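Local coordinates for Oxidored_FMN domain-containing protein ([Pseudomonas] geniculata N1, PDB 6L6J) that acts as an amine oxidase on 6-hydroxypseudooxynicotine, carrying FMN and a [4Fe-4S] cluster, and also holds ADP in a separate site, at residues A[300-305]-A[331-336]; A[51-56]-A[317-322]; A[433-438]-A[541-546]. All blocks are in the same frame, centred on the assembly; numbering follows the deposited sequence.

Contact 1 (A[300-305]-A[331-336])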
ATOM      1  N   THR A 300      11.092   4.965  -7.645  1.00 32.13           N
ATOM      2  CA  THR A 300      10.367   4.827  -8.941  1.00 32.13           C
ATOM      3  C   THR A 300      11.172   5.433 -10.094  1.00 32.28           C
ATOM      4  O   THR A 300      11.051   4.916 -11.214  1.00 31.84           O
ATOM      5  CB  THR A 300       8.997   5.513  -8.871  1.00 34.01           C
ATOM      6  OG1 THR A 300       8.473   5.289  -7.558  1.00 34.80           O
ATOM      7  CG2 THR A 300       8.054   5.004  -9.939  1.00 33.43           C
ATOM      8  N   SER A 301      11.865   6.550  -9.838  1.00 35.65           N
ATOM      9  CA  SER A 301      12.789   7.246 -10.771  1.00 36.77           C
ATOM     10  C   SER A 301      14.102   6.478 -10.865  1.00 37.17           C
ATOM     11  O   SER A 301      14.836   6.361  -9.878  1.00 37.32           O
ATOM     12  CB  SER A 301      13.052   8.675 -10.355  1.00 41.74           C
ATOM     13  OG  SER A 301      14.016   9.307 -11.219  1.00 40.18           O
ATOM     14  N   PRO A 302      14.447   5.961 -12.065  1.00 36.47           N
ATOM     15  CA  PRO A 302      15.734   5.294 -12.268  1.00 36.12           C
ATOM     16  C   PRO A 302      16.944   6.191 -11.966  1.00 34.91           C
ATOM     17  O   PRO A 302      17.946   5.665 -11.508  1.00 37.08           O
ATOM     18  CB  PRO A 302      15.727   4.903 -13.756  1.00 38.10           C
ATOM     19  CG  PRO A 302      14.257   4.932 -14.156  1.00 37.78           C
ATOM     20  CD  PRO A 302      13.623   5.997 -13.286  1.00 35.60           C
ATOM     21  N   ASP A 303      16.819   7.504 -12.206  1.00 34.59           N
ATOM     22  CA  ASP A 303      17.894   8.517 -11.974  1.00 31.33           C
ATOM     23  C   ASP A 303      18.065   8.779 -10.469  1.00 30.54           C
ATOM     24  O   ASP A 303      19.215   8.976 -10.019  1.00 28.55           O
ATOM     25  CB  ASP A 303      17.603   9.773 -12.780  1.00 29.71           C
ATOM     26  CG  ASP A 303      17.566   9.499 -14.273  1.00 32.91           C
ATOM     27  OD1 ASP A 303      18.352   8.649 -14.726  1.00 38.73           O
ATOM     28  OD2 ASP A 303      16.749  10.112 -14.971  1.00 36.18           O
ATOM     29  N   ALA A 304      16.974   8.737  -9.707  1.00 31.16           N
ATOM     30  CA  ALA A 304      17.011   8.809  -8.232  1.00 32.30           C
ATOM     31  C   ALA A 304      17.818   7.610  -7.722  1.00 33.42           C
ATOM     32  O   ALA A 304      18.670   7.812  -6.787  1.00 29.84           O
ATOM     33  CB  ALA A 304      15.604   8.820  -7.672  1.00 32.35           C
ATOM     34  N   MET A 305      17.539   6.424  -8.306  1.00 29.39           N
ATOM     35  CA  MET A 305      18.152   5.125  -7.911  1.00 29.55           C
ATOM     36  C   MET A 305      19.649   5.191  -8.231  1.00 26.84           C
ATOM     37  O   MET A 305      20.471   4.870  -7.366  1.00 25.80           O
ATOM     38  CB  MET A 305      17.487   3.935  -8.626  1.00 30.57           C
ATOM     39  CG  MET A 305      16.054   3.683  -8.172  1.00 30.48           C
ATOM     40  SD  MET A 305      15.005   2.509  -9.113  1.00 28.78           S
ATOM     41  CE  MET A 305      16.079   2.079 -10.460  1.00 33.05           C
ATOM     42  N   ASN A 331      13.283  -5.296 -15.495  1.00 30.16           N
ATOM     43  CA  ASN A 331      13.435  -5.822 -16.881  1.00 29.79           C
ATOM     44  C   ASN A 331      13.192  -4.699 -17.891  1.00 32.41           C
ATOM     45  O   ASN A 331      13.786  -4.775 -18.995  1.00 37.23           O
ATOM     46  CB  ASN A 331      12.557  -7.039 -17.150  1.00 29.29           C
ATOM     47  CG  ASN A 331      13.174  -8.302 -16.582  1.00 29.77           C
ATOM     48  OD1 ASN A 331      14.254  -8.269 -15.985  1.00 28.20           O
ATOM     49  ND2 ASN A 331      12.475  -9.412 -16.725  1.00 27.99           N
ATOM     50  N   LYS A 332      12.413  -3.674 -17.526  1.00 30.07           N
ATOM     51  CA  LYS A 332      12.083  -2.557 -18.447  1.00 30.45           C
ATOM     52  C   LYS A 332      13.277  -1.591 -18.577  1.00 31.14           C
ATOM     53  O   LYS A 332      13.583  -1.172 -19.711  1.00 30.28           O
ATOM     54  CB  LYS A 332      10.810  -1.863 -17.972  1.00 29.46           C
ATOM     55  CG  LYS A 332       9.671  -2.808 -17.676  1.00 28.14           C
ATOM     56  CD  LYS A 332       8.314  -2.235 -17.959  1.00 29.83           C
ATOM     57  CE  LYS A 332       7.250  -2.912 -17.118  1.00 30.56           C
ATOM     58  NZ  LYS A 332       5.912  -2.304 -17.307  1.00 30.48           N
ATOM     59  N   ILE A 333      13.918  -1.225 -17.461  1.00 34.36           N
ATOM     60  CA  ILE A 333      15.172  -0.403 -17.454  1.00 34.84           C
ATOM     61  C   ILE A 333      16.183  -1.131 -18.347  1.00 36.11           C
ATOM     62  O   ILE A 333      16.689  -0.523 -19.332  1.00 34.12           O
ATOM     63  CB  ILE A 333      15.719  -0.193 -16.027  1.00 32.70           C
ATOM     64  CG1 ILE A 333      14.793   0.675 -15.178  1.00 31.27           C
ATOM     65  CG2 ILE A 333      17.135   0.382 -16.053  1.00 32.80           C
ATOM     66  CD1 ILE A 333      15.104   0.637 -13.687  1.00 30.29           C
ATOM     67  N   ASP A 334      16.385  -2.420 -18.060  1.00 38.32           N
ATOM     68  CA  ASP A 334      17.335  -3.310 -18.791  1.00 39.62           C
ATOM     69  C   ASP A 334      17.037  -3.367 -20.304  1.00 37.38           C
ATOM     70  O   ASP A 334      17.951  -3.671 -21.057  1.00 40.65           O
ATOM     71  CB  ASP A 334      17.323  -4.717 -18.195  1.00 37.32           C
ATOM     72  CG  ASP A 334      18.577  -5.515 -18.479  1.00 37.76           C
ATOM     73  OD1 ASP A 334      19.639  -4.895 -18.775  1.00 39.46           O
ATOM     74  OD2 ASP A 334      18.485  -6.747 -18.405  1.00 37.31           O
ATOM     75  N   ALA A 335      15.814  -3.079 -20.740  1.00 36.73           N
ATOM     76  CA  ALA A 335      15.412  -3.072 -22.165  1.00 34.67           C
ATOM     77  C   ALA A 335      15.377  -1.644 -22.737  1.00 38.31           C
ATOM     78  O   ALA A 335      14.892  -1.496 -23.894  1.00 40.17           O
ATOM     79  CB  ALA A 335      14.061  -3.731 -22.287  1.00 32.64           C
ATOM     80  N   GLY A 336      15.832  -0.630 -21.980  1.00 36.38           N
ATOM     81  CA  GLY A 336      15.690   0.794 -22.350  1.00 35.51           C
ATOM     82  C   GLY A 336      14.233   1.254 -22.357  1.00 37.21           C
ATOM     83  O   GLY A 336      13.903   2.218 -23.072  1.00 35.24           O
TER
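M305 and I333 leave their backbones with matching first torsions, chi1 -69° and -67°. M305 CG and I333 CG1 both stand opposite the carbonyl carbon and beside the backbone N. I333 then runs on extended through CG1, with chi2 at 166°, so CD1 is carried out from its helix. M305 is bent at chi3, and its end turns toward that methyl. The two side chains meet tip to tip, with M305 CE 3.7 Å from I333 CD1. P302 joins from the first turn of its helix, its ring atom CB lying 4.3 Å from the same I333 CD1. One isoleucine methyl therefore serves both partners, and the contact is purely apolar and small.

The helix ends beside it are finished by local bonds. S301 is the N-cap of helix 302-310, and its OG accepts a weak bond from A304 N at 3.4 Å. In segment 331-336, G336, with positive phi, is the C-prime residue of a Schellman motif that ends helix 329-334, and its N bonds to I333 O at 2.8 Å. F24 of strand 24-26 touches both M305 and I333, and L9 also packs on M305. The arrangement is helix-to-helix packing outside an eight-stranded TIM barrel. The helix between strands 293-296 and 316-319 leans on a helix that follows the last strand, as fits the NADH:flavin oxidoreductase family.

Contact 2 (A[51-56]-A[317-322]). With FMN (flavin mononucleotide), chain B; SF4 (iron/sulfur cluster), chain C.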
ATOM      1  N   GLY A  51      10.298 -10.656 -13.224  1.00 32.96           N
ATOM      2  CA  GLY A  51      10.502  -9.224 -13.553  1.00 30.10           C
ATOM      3  C   GLY A  51      11.935  -8.724 -13.400  1.00 29.52           C
ATOM      4  O   GLY A  51      12.243  -7.637 -13.932  1.00 28.46           O
ATOM      5  N   GLY A  52      12.796  -9.454 -12.694  1.00 28.70           N
ATOM      6  CA  GLY A  52      14.259  -9.256 -12.743  1.00 27.35           C
ATOM      7  C   GLY A  52      14.830  -8.674 -11.466  1.00 27.96           C
ATOM      8  O   GLY A  52      16.017  -8.189 -11.484  1.00 30.71           O
ATOM      9  N   TRP A  53      14.062  -8.715 -10.383  1.00 24.01           N
ATOM     10  CA  TRP A  53      14.562  -8.339  -9.037  1.00 23.71           C
ATOM     11  C   TRP A  53      15.640  -9.351  -8.637  1.00 21.07           C
ATOM     12  O   TRP A  53      15.403 -10.528  -8.799  1.00 22.93           O
ATOM     13  CB  TRP A  53      13.390  -8.222  -8.040  1.00 24.21           C
ATOM     14  CG  TRP A  53      12.457  -7.102  -8.398  1.00 24.67           C
ATOM     15  CD1 TRP A  53      11.412  -7.153  -9.284  1.00 23.39           C
ATOM     16  CD2 TRP A  53      12.527  -5.734  -7.930  1.00 23.64           C
ATOM     17  NE1 TRP A  53      10.826  -5.915  -9.380  1.00 25.47           N
ATOM     18  CE2 TRP A  53      11.470  -5.033  -8.545  1.00 23.31           C
ATOM     19  CE3 TRP A  53      13.334  -5.054  -7.014  1.00 25.08           C
ATOM     20  CZ2 TRP A  53      11.233  -3.684  -8.303  1.00 24.61           C
ATOM     21  CZ3 TRP A  53      13.101  -3.715  -6.769  1.00 25.34           C
ATOM     22  CH2 TRP A  53      12.076  -3.033  -7.423  1.00 25.11           C
ATOM     23  N   GLY A  54      16.818  -8.876  -8.249  1.00 21.38           N
ATOM     24  CA  GLY A  54      17.987  -9.678  -7.842  1.00 21.21           C
ATOM     25  C   GLY A  54      17.749 -10.418  -6.538  1.00 22.33           C
ATOM     26  O   GLY A  54      18.258 -11.527  -6.412  1.00 26.60           O
ATOM     27  N   VAL A  55      17.022  -9.831  -5.584  1.00 21.73           N
ATOM     28  CA  VAL A  55      16.592 -10.518  -4.322  1.00 21.95           C
ATOM     29  C   VAL A  55      15.058 -10.396  -4.183  1.00 22.19           C
ATOM     30  O   VAL A  55      14.506  -9.277  -4.298  1.00 22.71           O
ATOM     31  CB  VAL A  55      17.312  -9.937  -3.085  1.00 21.77           C
ATOM     32  CG1 VAL A  55      16.786 -10.513  -1.794  1.00 20.27           C
ATOM     33  CG2 VAL A  55      18.832 -10.095  -3.162  1.00 22.64           C
ATOM     34  N   VAL A  56      14.374 -11.496  -3.899  1.00 21.64           N
ATOM     35  CA  VAL A  56      12.940 -11.440  -3.521  1.00 22.94           C
ATOM     36  C   VAL A  56      12.788 -12.054  -2.141  1.00 23.26           C
ATOM     37  O   VAL A  56      13.277 -13.166  -1.933  1.00 22.14           O
ATOM     38  CB  VAL A  56      12.055 -12.064  -4.597  1.00 24.72           C
ATOM     39  CG1 VAL A  56      10.615 -12.176  -4.145  1.00 26.18           C
ATOM     40  CG2 VAL A  56      12.166 -11.239  -5.874  1.00 25.91           C
ATOM     41  N   ILE A 317      19.168  -0.694  -3.994  1.00 25.81           N
ATOM     42  CA  ILE A 317      17.840  -0.034  -4.141  1.00 26.45           C
ATOM     43  C   ILE A 317      16.790  -0.973  -3.524  1.00 27.60           C
ATOM     44  O   ILE A 317      16.348  -1.941  -4.225  1.00 25.96           O
ATOM     45  CB  ILE A 317      17.564   0.276  -5.628  1.00 27.11           C
ATOM     46  CG1 ILE A 317      18.653   1.178  -6.217  1.00 27.99           C
ATOM     47  CG2 ILE A 317      16.178   0.867  -5.854  1.00 27.81           C
ATOM     48  CD1 ILE A 317      18.958   2.409  -5.391  1.00 27.53           C
ATOM     49  N   GLY A 318      16.425  -0.716  -2.263  1.00 25.77           N
ATOM     50  CA  GLY A 318      15.339  -1.443  -1.581  1.00 27.29           C
ATOM     51  C   GLY A 318      13.986  -1.000  -2.103  1.00 25.10           C
ATOM     52  O   GLY A 318      13.789   0.220  -2.221  1.00 25.25           O
ATOM     53  N   ALA A 319      13.092  -1.942  -2.391  1.00 22.84           N
ATOM     54  CA  ALA A 319      11.701  -1.628  -2.803  1.00 25.48           C
ATOM     55  C   ALA A 319      10.715  -2.659  -2.256  1.00 24.31           C
ATOM     56  O   ALA A 319      11.051  -3.845  -2.201  1.00 24.81           O
ATOM     57  CB  ALA A 319      11.603  -1.528  -4.299  1.00 26.05           C
ATOM     58  N   ALA A 320       9.538  -2.187  -1.860  1.00 25.17           N
ATOM     59  CA  ALA A 320       8.320  -3.014  -1.661  1.00 26.12           C
ATOM     60  C   ALA A 320       7.259  -2.510  -2.647  1.00 24.35           C
ATOM     61  O   ALA A 320       7.044  -3.182  -3.656  1.00 22.50           O
ATOM     62  CB  ALA A 320       7.853  -2.973  -0.209  1.00 25.59           C
ATOM     63  N   ARG A 321       6.680  -1.339  -2.379  1.00 25.17           N
ATOM     64  CA  ARG A 321       5.505  -0.826  -3.137  1.00 28.30           C
ATOM     65  C   ARG A 321       5.837  -0.742  -4.625  1.00 25.32           C
ATOM     66  O   ARG A 321       5.071  -1.209  -5.460  1.00 25.35           O
ATOM     67  CB  ARG A 321       4.988   0.501  -2.567  1.00 28.56           C
ATOM     68  CG  ARG A 321       4.025   0.306  -1.406  1.00 30.45           C
ATOM     69  CD  ARG A 321       3.714   1.548  -0.614  1.00 29.72           C
ATOM     70  NE  ARG A 321       4.928   2.233  -0.188  1.00 28.73           N
ATOM     71  CZ  ARG A 321       4.941   3.460   0.316  1.00 27.50           C
ATOM     72  NH1 ARG A 321       3.808   4.112   0.514  1.00 30.60           N
ATOM     73  NH2 ARG A 321       6.079   4.034   0.621  1.00 26.41           N
ATOM     74  N   PRO A 322       6.976  -0.159  -5.022  1.00 25.11           N
ATOM     75  CA  PRO A 322       7.332  -0.091  -6.445  1.00 25.67           C
ATOM     76  C   PRO A 322       7.341  -1.469  -7.126  1.00 24.81           C
ATOM     77  O   PRO A 322       6.843  -1.573  -8.262  1.00 26.02           O
ATOM     78  CB  PRO A 322       8.719   0.562  -6.435  1.00 24.89           C
ATOM     79  CG  PRO A 322       8.689   1.399  -5.166  1.00 24.78           C
ATOM     80  CD  PRO A 322       7.937   0.549  -4.161  1.00 25.83           C
TER
HETATM   81  N1  FMN B 701       8.134  -4.596   6.272  1.00 30.60           N
HETATM   82  C2  FMN B 701       8.555  -5.648   7.044  1.00 31.69           C
HETATM   83  O2  FMN B 701       9.649  -5.541   7.607  1.00 34.56           O
HETATM   84  N3  FMN B 701       7.885  -6.796   7.206  1.00 29.69           N
HETATM   85  C4  FMN B 701       6.704  -6.993   6.597  1.00 28.54           C
HETATM   86  O4  FMN B 701       6.087  -8.046   6.749  1.00 23.32           O
HETATM   87  C4A FMN B 701       6.144  -5.897   5.757  1.00 29.52           C
HETATM   88  N5  FMN B 701       4.955  -6.030   5.121  1.00 29.28           N
HETATM   89  C5A FMN B 701       4.529  -5.036   4.308  1.00 30.51           C
HETATM   90  C6  FMN B 701       3.345  -5.197   3.592  1.00 28.75           C
HETATM   91  C7  FMN B 701       2.928  -4.186   2.750  1.00 27.65           C
HETATM   92  C7M FMN B 701       1.636  -4.346   2.047  1.00 29.78           C
HETATM   93  C8  FMN B 701       3.728  -2.968   2.573  1.00 28.42           C
HETATM   94  C8M FMN B 701       3.274  -1.842   1.692  1.00 33.08           C
HETATM   95  C9  FMN B 701       4.896  -2.794   3.267  1.00 27.87           C
HETATM   96  C9A FMN B 701       5.349  -3.785   4.127  1.00 28.46           C
HETATM   97  N10 FMN B 701       6.566  -3.647   4.809  1.00 28.02           N
HETATM   98  C10 FMN B 701       6.971  -4.681   5.616  1.00 27.22           C
HETATM   99  C1' FMN B 701       7.434  -2.435   4.675  1.00 29.24           C
HETATM  100  C2' FMN B 701       8.265  -2.509   3.408  1.00 26.33           C
HETATM  101  O2' FMN B 701       9.181  -3.576   3.577  1.00 25.77           O
HETATM  102  C3' FMN B 701       9.035  -1.250   3.139  1.00 27.04           C
HETATM  103  O3' FMN B 701       9.995  -1.067   4.180  1.00 29.14           O
HETATM  104  C4' FMN B 701       8.169   0.004   3.024  1.00 26.57           C
HETATM  105  O4' FMN B 701       6.992  -0.273   2.228  1.00 27.59           O
HETATM  106  C5' FMN B 701       8.961   1.172   2.453  1.00 22.79           C
HETATM  107  O5' FMN B 701       9.389   0.821   1.149  1.00 24.04           O
HETATM  108  P   FMN B 701       8.521   1.256  -0.148  1.00 25.80           P
HETATM  109  O1P FMN B 701       8.536   2.768  -0.167  1.00 23.09           O
HETATM  110  O2P FMN B 701       9.279   0.610  -1.265  1.00 26.19           O
HETATM  111  O3P FMN B 701       7.142   0.665   0.076  1.00 25.32           O
HETATM  112 FE1  SF4 C 702      -1.077   2.183  -4.301  1.00 30.88          FE
HETATM  113 FE2  SF4 C 702       1.869   1.667  -4.751  1.00 28.47          FE
HETATM  114 FE3  SF4 C 702      -0.182  -0.262  -5.749  1.00 28.81          FE
HETATM  115 FE4  SF4 C 702       0.409  -0.063  -2.794  1.00 30.12          FE
HETATM  116  S1  SF4 C 702       1.545  -0.416  -4.496  1.00 22.10           S
HETATM  117  S2  SF4 C 702      -1.345   0.111  -4.002  1.00 26.82           S
HETATM  118  S3  SF4 C 702       0.656   2.016  -3.025  1.00 27.41           S
HETATM  119  S4  SF4 C 702       0.142   1.775  -5.993  1.00 23.77           S
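The backbones of W53 and A319 stay 9.6 Å apart between CA atoms, and the W53 ring reaches across that gap. G52 has positive phi and ends the preceding helix in a Schellman motif, just before W53. The W53 side chain sets off beside its backbone N, opposite the carbonyl carbon (chi1 -65°), and its six-membered ring points at strand 316-319. CH2 lies 3.5 Å from A319 CB, which meets the ring obliquely. I317 O is near the ring plane, at the edge by CZ3. The indole NE1 makes a weak bond to P327 O. V26 of strand 24-26 and L329 and P330 of helix 329-334 also pack on the W53 side chain.

Past A319 the same segment turns polar and takes hold of the FMN phosphate. A320 N gives a nearly straight bond of 2.9 Å to FMN O2P. R321 N bonds to FMN O3P at 3.2 Å, and more weakly to O2P. The R321 side chain bends at chi3 (-52°) and comes back to the same phosphate. Its NE donates to FMN O3P at 2.7 Å and its NH2 to FMN O1P at 2.9 Å, with the phosphorus in the plane of the guanidinium at its edge. NH1 is taken up by N348 OD1 and G268 O, which should fix the rotation of the group. The iron-sulfur cluster lies close by, its S1 3.7 Å from R321 O. The chemistry thus divides in two: the tryptophan packs on the strand through apolar contact, while backbone N-H groups and one arginine bind all three terminal phosphate oxygens, probably balancing their negative charge.

Contact 3 (A[433-438]-A[541-546])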
ATOM      1  N   LEU A 433      -6.745  18.214  -6.295  1.00 33.94           N
ATOM      2  CA  LEU A 433      -7.025  18.487  -4.858  1.00 34.66           C
ATOM      3  C   LEU A 433      -5.736  18.328  -4.057  1.00 35.25           C
ATOM      4  O   LEU A 433      -4.867  17.537  -4.419  1.00 37.29           O
ATOM      5  CB  LEU A 433      -8.091  17.525  -4.332  1.00 36.41           C
ATOM      6  CG  LEU A 433      -9.501  17.717  -4.874  1.00 35.44           C
ATOM      7  CD1 LEU A 433     -10.406  16.622  -4.345  1.00 35.13           C
ATOM      8  CD2 LEU A 433     -10.047  19.092  -4.523  1.00 34.49           C
ATOM      9  N   PRO A 434      -5.569  19.036  -2.919  1.00 35.40           N
ATOM     10  CA  PRO A 434      -4.322  18.974  -2.162  1.00 34.69           C
ATOM     11  C   PRO A 434      -3.968  17.540  -1.733  1.00 35.59           C
ATOM     12  O   PRO A 434      -4.810  16.827  -1.213  1.00 35.72           O
ATOM     13  CB  PRO A 434      -4.585  19.850  -0.929  1.00 34.47           C
ATOM     14  CG  PRO A 434      -5.714  20.754  -1.348  1.00 33.96           C
ATOM     15  CD  PRO A 434      -6.567  19.898  -2.265  1.00 35.13           C
ATOM     16  N   ARG A 435      -2.722  17.189  -2.028  1.00 33.16           N
ATOM     17  CA  ARG A 435      -1.920  15.982  -1.668  1.00 34.18           C
ATOM     18  C   ARG A 435      -2.426  14.731  -2.385  1.00 31.52           C
ATOM     19  O   ARG A 435      -1.896  13.660  -2.072  1.00 32.80           O
ATOM     20  CB  ARG A 435      -1.627  15.880  -0.166  1.00 33.67           C
ATOM     21  CG  ARG A 435      -2.777  15.665   0.792  1.00 33.21           C
ATOM     22  CD  ARG A 435      -2.597  16.488   2.069  1.00 32.38           C
ATOM     23  NE  ARG A 435      -1.236  16.447   2.555  1.00 36.41           N
ATOM     24  CZ  ARG A 435      -0.695  17.262   3.458  1.00 38.31           C
ATOM     25  NH1 ARG A 435      -1.422  18.189   4.042  1.00 38.90           N
ATOM     26  NH2 ARG A 435       0.574  17.120   3.807  1.00 37.24           N
ATOM     27  N   LEU A 436      -3.198  14.896  -3.461  1.00 30.01           N
ATOM     28  CA  LEU A 436      -3.696  13.773  -4.293  1.00 30.26           C
ATOM     29  C   LEU A 436      -3.031  13.795  -5.664  1.00 31.71           C
ATOM     30  O   LEU A 436      -3.536  13.147  -6.571  1.00 38.55           O
ATOM     31  CB  LEU A 436      -5.216  13.894  -4.452  1.00 32.83           C
ATOM     32  CG  LEU A 436      -6.072  13.479  -3.260  1.00 30.92           C
ATOM     33  CD1 LEU A 436      -7.475  13.179  -3.742  1.00 32.79           C
ATOM     34  CD2 LEU A 436      -5.490  12.278  -2.520  1.00 32.65           C
ATOM     35  N   SER A 437      -1.909  14.485  -5.806  1.00 33.64           N
ATOM     36  CA  SER A 437      -1.240  14.738  -7.108  1.00 31.66           C
ATOM     37  C   SER A 437      -0.740  13.435  -7.729  1.00 30.90           C
ATOM     38  O   SER A 437      -1.035  13.220  -8.927  1.00 31.18           O
ATOM     39  CB  SER A 437      -0.123  15.723  -6.963  1.00 29.69           C
ATOM     40  OG  SER A 437       0.329  16.099  -8.236  1.00 29.77           O
ATOM     41  N   ALA A 438       0.022  12.632  -6.971  1.00 30.83           N
ATOM     42  CA  ALA A 438       0.603  11.336  -7.424  1.00 30.79           C
ATOM     43  C   ALA A 438      -0.469  10.390  -8.002  1.00 31.83           C
ATOM     44  O   ALA A 438      -0.117   9.556  -8.818  1.00 34.33           O
ATOM     45  CB  ALA A 438       1.309  10.664  -6.280  1.00 31.72           C
ATOM     46  N   LEU A 541     -10.052  23.651   1.897  1.00 30.38           N
ATOM     47  CA  LEU A 541     -10.892  24.749   2.428  1.00 29.42           C
ATOM     48  C   LEU A 541     -10.114  25.568   3.455  1.00 32.64           C
ATOM     49  O   LEU A 541     -10.255  26.817   3.460  1.00 35.93           O
ATOM     50  CB  LEU A 541     -12.137  24.160   3.078  1.00 29.47           C
ATOM     51  CG  LEU A 541     -13.213  23.633   2.135  1.00 27.76           C
ATOM     52  CD1 LEU A 541     -14.192  22.774   2.917  1.00 27.54           C
ATOM     53  CD2 LEU A 541     -13.948  24.772   1.437  1.00 27.99           C
ATOM     54  N   ALA A 542      -9.359  24.917   4.336  1.00 32.27           N
ATOM     55  CA  ALA A 542      -8.541  25.641   5.337  1.00 32.84           C
ATOM     56  C   ALA A 542      -7.525  26.515   4.564  1.00 33.75           C
ATOM     57  O   ALA A 542      -7.391  27.731   4.887  1.00 35.85           O
ATOM     58  CB  ALA A 542      -7.892  24.677   6.310  1.00 30.47           C
ATOM     59  N   ARG A 543      -6.922  25.956   3.517  1.00 28.62           N
ATOM     60  CA  ARG A 543      -5.910  26.639   2.669  1.00 30.72           C
ATOM     61  C   ARG A 543      -6.520  27.777   1.850  1.00 27.84           C
ATOM     62  O   ARG A 543      -5.752  28.521   1.292  1.00 26.01           O
ATOM     63  CB  ARG A 543      -5.283  25.669   1.660  1.00 30.64           C
ATOM     64  CG  ARG A 543      -4.372  24.629   2.277  1.00 31.47           C
ATOM     65  CD  ARG A 543      -3.687  23.897   1.151  1.00 37.48           C
ATOM     66  NE  ARG A 543      -3.224  22.572   1.533  1.00 42.14           N
ATOM     67  CZ  ARG A 543      -2.342  21.859   0.850  1.00 41.42           C
ATOM     68  NH1 ARG A 543      -1.826  22.357  -0.264  1.00 43.29           N
ATOM     69  NH2 ARG A 543      -1.990  20.661   1.289  1.00 40.24           N
ATOM     70  N   ALA A 544      -7.837  27.819   1.675  1.00 28.34           N
ATOM     71  CA  ALA A 544      -8.530  28.932   0.986  1.00 27.66           C
ATOM     72  C   ALA A 544      -8.786  30.081   1.975  1.00 28.27           C
ATOM     73  O   ALA A 544      -9.150  31.179   1.505  1.00 28.24           O
ATOM     74  CB  ALA A 544      -9.804  28.441   0.357  1.00 27.32           C
ATOM     75  N   GLY A 545      -8.591  29.839   3.281  1.00 27.97           N
ATOM     76  CA  GLY A 545      -8.787  30.817   4.363  1.00 26.77           C
ATOM     77  C   GLY A 545     -10.059  30.575   5.161  1.00 28.76           C
ATOM     78  O   GLY A 545     -10.326  31.379   6.090  1.00 29.49           O
ATOM     79  N   CYS A 546     -10.838  29.528   4.849  1.00 28.86           N
ATOM     80  CA  CYS A 546     -12.013  29.122   5.679  1.00 28.12           C
ATOM     81  C   CYS A 546     -11.528  28.513   6.999  1.00 28.62           C
ATOM     82  O   CYS A 546     -10.508  27.823   6.987  1.00 30.58           O
ATOM     83  CB  CYS A 546     -12.920  28.104   5.003  1.00 26.50           C
ATOM     84  SG  CYS A 546     -13.405  28.547   3.322  1.00 25.42           S
TER
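R543, P434 and R435 make this contact. R543 has the most area buried. Its chain is extended from CG to NE, and its guanidinium lies against P434. P434 CB sits 3.4 Å above the guanidinium plane, over its centre, and is 3.5 Å from R543 CZ. The two side chains run past each other in opposite directions. R435 follows P434 in a type II turn from L433 to L436, where its positive phi (70°) fits the third position. Its chain bends at chi2 and chi3, which brings NH1 to 3.7 Å from R543 NH2. The two guanidinium planes are 86° apart. R435 NH1 lies near the plane of the R543 group, at its edge.

D539 forms salt bridges with both arginines, OD1 to R543 NE and OD2 to R435 NH1, and so ties the two guanidinium groups to one carboxylate. R435 NE also bonds to R271 O. A citrate ion, probably from the crystallisation liquor, lies beside R543. The contact joins the loop between helices 426-430 and 441-450, in the Rossmann-like part, to the C-terminal end of helix 533-542, which leads into strand 547-552 of the second alpha/beta part.

How the contacts relate
Contacts 1 and 2 are buried in the barrel part, and contact 3 lies at the surface where two other parts meet. Contacts 1 and 2 are neighbours, with centres 12 Å apart. Helix 302-310 leads into strand 316-319, helix 321-325 leads into helix 329-334, and M305 O touches I317 CD1. Contact 3 is separate, about 9 Å from contact 1 and about 10 Å from contact 2 between nearest atoms. The chemistry follows the place. Contact 1 is apolar packing alone. Contact 2 joins aromatic packing to cofactor binding. In contact 3 arginines share an acidic partner, whereas the arginine of contact 2 serves a phosphate.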